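Local coordinates for protein dihydroorotate dehydrogenase (Schistosoma mansoni, PDB 6UY4) that probably catalyses the FMN-dependent oxidation of (S)-dihydroorotate to orotate with a quinone as electron acceptor, a step of de novo pyrimidine synthesis, at residues A[104-108]-A[363-367]; A[236-240]-A[264-268]. One frame throughout, in Å; residues are numbered along the deposited sequence.

Contact 1 of 2, residues A[104-108]-A[363-367]; sequences NAGFS and PVAHK
G106 lies against A365, with their CA atoms 5.0 Å apart, and the rest of the contact is built round this close approach. N104 and A105 keep helical backbone angles at the end of helix 99-105. G106 then breaks the helix at phi/psi 147/-23, with two bonds back into the last turn, a Schellman motif. Glycine suits the position twice over: an ideal CB would jam against the preceding carbonyl O and would sit 2.8 Å from A365 CB. F107 (-68/140) continues extended toward strand 109-115. Across from it, V364 to K367 are helical and belong to helix 364-376, with a hydrogen bond from K367 N to P363 O (2.8 Å). In the TIM-barrel fold the contact joins the loop between helix 99-105 and strand 109-115 to the C-terminal helix. The CA-to-CB bond of F107 points away, yet chi1 -69° (m) and chi2 -71° swing the ring back, so that A365 CB stands 3.9 Å from its centroid and 6° off the normal, a CH-pi contact over the face. V364, with chi1 78° (p), brings CG1 within 4.2 Å of F107 CZ; both side chains also touch L353 of strand 350-353. The CA-to-CB bond of H366 runs sideways to 104-108, but chi1 -87° (m) with chi2 26° carries CE1 to 3.4 Å from G106 O, which meets the imidazole near its plane at the edge; G106 O is hydrogen-bonded to H84 NE2. No direct hydrogen bond joins the segments, but one water donates to A105 O (2.8 Å) and accepts from H366 N (3.1 Å).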
ATOM      1  N   ASN A 104      -1.321 -16.898  -3.543  1.00 81.63           N
ATOM      2  CA  ASN A 104      -0.673 -18.079  -4.100  1.00 85.58           C
ATOM      3  C   ASN A 104       0.576 -17.725  -4.896  1.00 85.54           C
ATOM      4  O   ASN A 104       1.438 -18.589  -5.087  1.00 89.70           O
ATOM      5  CB  ASN A 104      -1.652 -18.850  -4.988  1.00 83.85           C
ATOM      6  CG  ASN A 104      -2.856 -19.367  -4.221  1.00 90.99           C
ATOM      7  OD1 ASN A 104      -2.746 -19.763  -3.060  1.00 91.40           O
ATOM      8  ND2 ASN A 104      -4.015 -19.367  -4.870  1.00 89.75           N
ATOM      9  N   ALA A 105       0.695 -16.477  -5.355  1.00 78.55           N
ATOM     10  CA  ALA A 105       1.846 -16.087  -6.162  1.00 73.84           C
ATOM     11  C   ALA A 105       3.119 -15.993  -5.332  1.00 79.31           C
ATOM     12  O   ALA A 105       4.219 -16.155  -5.873  1.00 89.55           O
ATOM     13  CB  ALA A 105       1.574 -14.753  -6.855  1.00 75.43           C
ATOM     14  N   GLY A 106       3.000 -15.724  -4.035  1.00 79.82           N
ATOM     15  CA  GLY A 106       4.174 -15.644  -3.189  1.00 80.26           C
ATOM     16  C   GLY A 106       4.070 -14.634  -2.064  1.00 78.08           C
ATOM     17  O   GLY A 106       4.776 -14.751  -1.059  1.00 73.64           O
ATOM     18  N   PHE A 107       3.204 -13.635  -2.221  1.00 80.84           N
ATOM     19  CA  PHE A 107       3.026 -12.635  -1.176  1.00 72.39           C
ATOM     20  C   PHE A 107       2.370 -13.257   0.050  1.00 69.32           C
ATOM     21  O   PHE A 107       1.454 -14.076  -0.062  1.00 76.80           O
ATOM     22  CB  PHE A 107       2.176 -11.471  -1.683  1.00 63.68           C
ATOM     23  CG  PHE A 107       2.856 -10.626  -2.718  1.00 62.77           C
ATOM     24  CD1 PHE A 107       3.905  -9.792  -2.369  1.00 62.65           C
ATOM     25  CD2 PHE A 107       2.437 -10.650  -4.037  1.00 68.42           C
ATOM     26  CE1 PHE A 107       4.530  -9.006  -3.319  1.00 65.50           C
ATOM     27  CE2 PHE A 107       3.057  -9.866  -4.992  1.00 63.59           C
ATOM     28  CZ  PHE A 107       4.106  -9.043  -4.632  1.00 63.00           C
ATOM     29  N   SER A 108       2.847 -12.862   1.231  1.00 66.19           N
ATOM     30  CA  SER A 108       2.285 -13.382   2.469  1.00 69.37           C
ATOM     31  C   SER A 108       1.014 -12.657   2.886  1.00 73.49           C
ATOM     32  O   SER A 108       0.209 -13.228   3.629  1.00 73.88           O
ATOM     33  CB  SER A 108       3.313 -13.295   3.596  1.00 68.24           C
ATOM     34  OG  SER A 108       3.643 -11.946   3.879  1.00 68.13           O
ATOM     35  N   PRO A 363       7.644 -13.416  -9.656  1.00 89.10           N
ATOM     36  CA  PRO A 363       8.767 -13.920  -8.841  1.00 91.99           C
ATOM     37  C   PRO A 363       9.300 -12.929  -7.814  1.00 86.74           C
ATOM     38  O   PRO A 363      10.007 -13.350  -6.888  1.00 93.38           O
ATOM     39  CB  PRO A 363       9.837 -14.267  -9.888  1.00 92.14           C
ATOM     40  CG  PRO A 363       9.079 -14.566 -11.111  1.00 90.57           C
ATOM     41  CD  PRO A 363       7.929 -13.590 -11.091  1.00 87.87           C
ATOM     42  N   VAL A 364       8.964 -11.639  -7.924  1.00 83.80           N
ATOM     43  CA  VAL A 364       9.482 -10.640  -6.993  1.00 87.83           C
ATOM     44  C   VAL A 364       9.076 -10.943  -5.557  1.00 87.93           C
ATOM     45  O   VAL A 364       9.754 -10.512  -4.619  1.00 85.50           O
ATOM     46  CB  VAL A 364       9.022  -9.221  -7.405  1.00 82.01           C
ATOM     47  CG1 VAL A 364       7.576  -8.977  -6.995  1.00 76.85           C
ATOM     48  CG2 VAL A 364       9.938  -8.160  -6.805  1.00 78.53           C
ATOM     49  N   ALA A 365       7.985 -11.689  -5.359  1.00 91.44           N
ATOM     50  CA  ALA A 365       7.529 -12.005  -4.010  1.00 82.27           C
ATOM     51  C   ALA A 365       8.520 -12.915  -3.291  1.00 84.13           C
ATOM     52  O   ALA A 365       8.987 -12.597  -2.191  1.00 82.33           O
ATOM     53  CB  ALA A 365       6.141 -12.644  -4.065  1.00 79.77           C
ATOM     54  N   HIS A 366       8.859 -14.051  -3.907  1.00 89.47           N
ATOM     55  CA  HIS A 366       9.807 -14.982  -3.305  1.00 87.19           C
ATOM     56  C   HIS A 366      11.259 -14.596  -3.541  1.00 83.22           C
ATOM     57  O   HIS A 366      12.123 -15.010  -2.760  1.00 79.04           O
ATOM     58  CB  HIS A 366       9.566 -16.399  -3.828  1.00 88.12           C
ATOM     59  CG  HIS A 366       8.534 -17.159  -3.057  1.00 91.60           C
ATOM     60  ND1 HIS A 366       7.517 -16.537  -2.363  1.00 90.45           N
ATOM     61  CD2 HIS A 366       8.372 -18.486  -2.850  1.00 91.67           C
ATOM     62  CE1 HIS A 366       6.768 -17.451  -1.772  1.00 87.19           C
ATOM     63  NE2 HIS A 366       7.266 -18.642  -2.052  1.00 92.81           N
ATOM     64  N   LYS A 367      11.546 -13.828  -4.594  1.00 83.97           N
ATOM     65  CA  LYS A 367      12.915 -13.389  -4.847  1.00 85.00           C
ATOM     66  C   LYS A 367      13.471 -12.628  -3.652  1.00 84.40           C
ATOM     67  O   LYS A 367      14.534 -12.969  -3.120  1.00 87.98           O
ATOM     68  CB  LYS A 367      12.972 -12.517  -6.101  1.00 85.19           C
ATOM     69  CG  LYS A 367      14.348 -11.926  -6.375  1.00 90.51           C
ATOM     70  CD  LYS A 367      14.258 -10.656  -7.209  1.00 85.50           C
ATOM     71  CE  LYS A 367      15.637 -10.071  -7.471  1.00 87.37           C
ATOM     72  NZ  LYS A 367      15.566  -8.684  -8.008  1.00 90.35           N
TER
HETATM   73  O   HOH W   1       6.846 -15.231  -5.952  1.00 87.50           O

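Contact 2 of 2, residues A[236-240]-A[264-268]; sequences TPILL and RIDGM
Segments 236-240 and 264-268 carry the neighbouring parallel strands 238-242 and 267-270, paired with L240 opposite M268 (CA to CA 4.6 Å). From CA 236 to 240 and from CA 265 to 268 the directions differ by 53°; I265 and D266 are loop, whereas M268 (-134/155) is strand. Three direct hydrogen bonds join the segments. I238 N donates to the carboxylate of D266 at OD2 (2.8 Å, 161°), a side chain taking the place of a backbone acceptor; D266, with chi1 -61° (m), points toward the first strand, and OD2 also forms a salt bridge with R229 of helix 215-230. I238 O accepts from D266 N (3.0 Å, 160°), and L240 N donates to G267 O (3.0 Å, 151°). G267 O also takes a CA-H...O contact from L239 CA (3.2 Å). The L240 backbone is further hydrogen-bonded to I269, supplemented by a CA-H...O contact from M268 CA to L240 O (3.2 Å). On its other edge the first strand meets strand 196-200, where L239 makes backbone hydrogen bonds with L197 and I199; T236 OG1 is hydrogen-bonded to G191 O, and T236 O to R229 NH1. Among apolar side chains, I265 (chi1 63°, p; chi2 174°, t) puts CD1 3.6 Å from L240 CB, and M268 CG lies 4.4 Å from that same L240 CB. Helix 248-259 connects the two strands, which makes this the parallel pairing of a beta-alpha-beta unit in the TIM barrel.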
ATOM      1  N   THR A 236     -10.253  -5.491  15.990  1.00 65.46           N
ATOM      2  CA  THR A 236      -9.494  -5.603  14.750  1.00 61.66           C
ATOM      3  C   THR A 236      -8.380  -4.562  14.719  1.00 61.10           C
ATOM      4  O   THR A 236      -8.618  -3.396  15.059  1.00 65.88           O
ATOM      5  CB  THR A 236     -10.422  -5.424  13.548  1.00 67.62           C
ATOM      6  OG1 THR A 236     -11.517  -6.342  13.650  1.00 62.81           O
ATOM      7  CG2 THR A 236      -9.678  -5.676  12.242  1.00 60.91           C
ATOM      8  N   PRO A 237      -7.159  -4.937  14.335  1.00 57.93           N
ATOM      9  CA  PRO A 237      -6.058  -3.965  14.311  1.00 60.21           C
ATOM     10  C   PRO A 237      -6.345  -2.800  13.374  1.00 61.33           C
ATOM     11  O   PRO A 237      -6.826  -2.980  12.253  1.00 61.63           O
ATOM     12  CB  PRO A 237      -4.865  -4.795  13.825  1.00 64.23           C
ATOM     13  CG  PRO A 237      -5.204  -6.197  14.206  1.00 65.25           C
ATOM     14  CD  PRO A 237      -6.693  -6.308  14.061  1.00 57.56           C
ATOM     15  N   ILE A 238      -6.040  -1.596  13.850  1.00 65.71           N
ATOM     16  CA  ILE A 238      -6.205  -0.366  13.081  1.00 61.83           C
ATOM     17  C   ILE A 238      -4.822   0.203  12.805  1.00 61.90           C
ATOM     18  O   ILE A 238      -4.076   0.523  13.739  1.00 60.60           O
ATOM     19  CB  ILE A 238      -7.082   0.656  13.822  1.00 61.26           C
ATOM     20  CG1 ILE A 238      -8.513   0.134  13.963  1.00 61.48           C
ATOM     21  CG2 ILE A 238      -7.069   1.991  13.095  1.00 64.88           C
ATOM     22  CD1 ILE A 238      -9.237  -0.025  12.648  1.00 63.38           C
ATOM     23  N   LEU A 239      -4.478   0.331  11.528  1.00 62.46           N
ATOM     24  CA  LEU A 239      -3.187   0.856  11.115  1.00 61.47           C
ATOM     25  C   LEU A 239      -3.356   2.214  10.446  1.00 56.68           C
ATOM     26  O   LEU A 239      -4.397   2.509   9.851  1.00 59.45           O
ATOM     27  CB  LEU A 239      -2.471  -0.106  10.161  1.00 57.98           C
ATOM     28  CG  LEU A 239      -1.665  -1.248  10.787  1.00 58.61           C
ATOM     29  CD1 LEU A 239      -2.563  -2.247  11.502  1.00 62.47           C
ATOM     30  CD2 LEU A 239      -0.830  -1.941   9.727  1.00 64.43           C
ATOM     31  N   LEU A 240      -2.318   3.039  10.551  1.00 57.49           N
ATOM     32  CA  LEU A 240      -2.312   4.381   9.986  1.00 59.19           C
ATOM     33  C   LEU A 240      -1.183   4.477   8.970  1.00 56.91           C
ATOM     34  O   LEU A 240      -0.013   4.281   9.318  1.00 64.19           O
ATOM     35  CB  LEU A 240      -2.146   5.433  11.083  1.00 57.94           C
ATOM     36  CG  LEU A 240      -2.810   6.783  10.830  1.00 62.70           C
ATOM     37  CD1 LEU A 240      -4.305   6.604  10.614  1.00 61.53           C
ATOM     38  CD2 LEU A 240      -2.541   7.741  11.981  1.00 69.07           C
ATOM     39  N   ARG A 264      -5.139   5.417  20.819  1.00 64.16           N
ATOM     40  CA  ARG A 264      -3.998   4.561  20.521  1.00 66.36           C
ATOM     41  C   ARG A 264      -4.360   3.580  19.412  1.00 68.02           C
ATOM     42  O   ARG A 264      -5.294   2.783  19.560  1.00 61.49           O
ATOM     43  CB  ARG A 264      -3.539   3.807  21.768  1.00 65.33           C
ATOM     44  CG  ARG A 264      -2.343   2.910  21.516  1.00 66.76           C
ATOM     45  CD  ARG A 264      -1.824   2.296  22.801  1.00 87.72           C
ATOM     46  NE  ARG A 264      -0.637   1.481  22.559  1.00 96.71           N
ATOM     47  CZ  ARG A 264       0.600   1.962  22.506  1.00 86.28           C
ATOM     48  NH1 ARG A 264       0.815   3.260  22.678  1.00 77.09           N
ATOM     49  NH2 ARG A 264       1.621   1.147  22.280  1.00 82.53           N
ATOM     50  N   ILE A 265      -3.615   3.633  18.310  1.00 65.91           N
ATOM     51  CA  ILE A 265      -3.799   2.697  17.207  1.00 61.50           C
ATOM     52  C   ILE A 265      -2.913   1.481  17.439  1.00 67.07           C
ATOM     53  O   ILE A 265      -2.281   1.350  18.493  1.00 74.21           O
ATOM     54  CB  ILE A 265      -3.489   3.357  15.853  1.00 60.63           C
ATOM     55  CG1 ILE A 265      -2.018   3.770  15.789  1.00 59.11           C
ATOM     56  CG2 ILE A 265      -4.397   4.555  15.626  1.00 64.02           C
ATOM     57  CD1 ILE A 265      -1.598   4.295  14.443  1.00 64.19           C
ATOM     58  N   ASP A 266      -2.851   0.588  16.450  1.00 62.22           N
ATOM     59  CA  ASP A 266      -2.141  -0.674  16.594  1.00 61.23           C
ATOM     60  C   ASP A 266      -0.873  -0.773  15.760  1.00 62.21           C
ATOM     61  O   ASP A 266      -0.057  -1.663  16.018  1.00 67.25           O
ATOM     62  CB  ASP A 266      -3.068  -1.843  16.229  1.00 60.76           C
ATOM     63  CG  ASP A 266      -4.281  -1.925  17.132  1.00 64.36           C
ATOM     64  OD1 ASP A 266      -4.100  -2.036  18.362  1.00 67.95           O
ATOM     65  OD2 ASP A 266      -5.415  -1.859  16.614  1.00 66.83           O
ATOM     66  N   GLY A 267      -0.686   0.103  14.782  1.00 61.51           N
ATOM     67  CA  GLY A 267       0.499   0.050  13.948  1.00 59.27           C
ATOM     68  C   GLY A 267       0.433   1.130  12.893  1.00 60.76           C
ATOM     69  O   GLY A 267      -0.600   1.776  12.694  1.00 62.34           O
ATOM     70  N   MET A 268       1.561   1.318  12.214  1.00 63.13           N
ATOM     71  CA  MET A 268       1.681   2.340  11.188  1.00 58.67           C
ATOM     72  C   MET A 268       2.345   1.757   9.949  1.00 62.63           C
ATOM     73  O   MET A 268       3.092   0.777  10.016  1.00 62.75           O
ATOM     74  CB  MET A 268       2.479   3.552  11.685  1.00 63.79           C
ATOM     75  CG  MET A 268       1.798   4.326  12.799  1.00 68.42           C
ATOM     76  SD  MET A 268       2.730   5.787  13.292  1.00 73.75           S
ATOM     77  CE  MET A 268       2.832   6.655  11.728  1.00 69.42           C
TER

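Both contacts belong to one TIM-barrel domain but lie in different parts of the fold, with centres 25 Å apart and nearest atoms about 12 Å apart, so they do not touch. Along the chain the order is 104-108, 236-240, 264-268, 363-367: contact 2 joins segments 24 residues apart, whereas contact 1 spans 255 residues and brings the approach to strand 109-115 up to the C-terminal helix. Contact 2 is thus pairing within the parallel sheet, contact 1 loop-to-helix packing. Each stays outside contact distance of FMN: the side chain of V364 is about 9 Å from it and that of L239 about 10 Å; the V364 side chain is about 8 Å from the bound inhibitor.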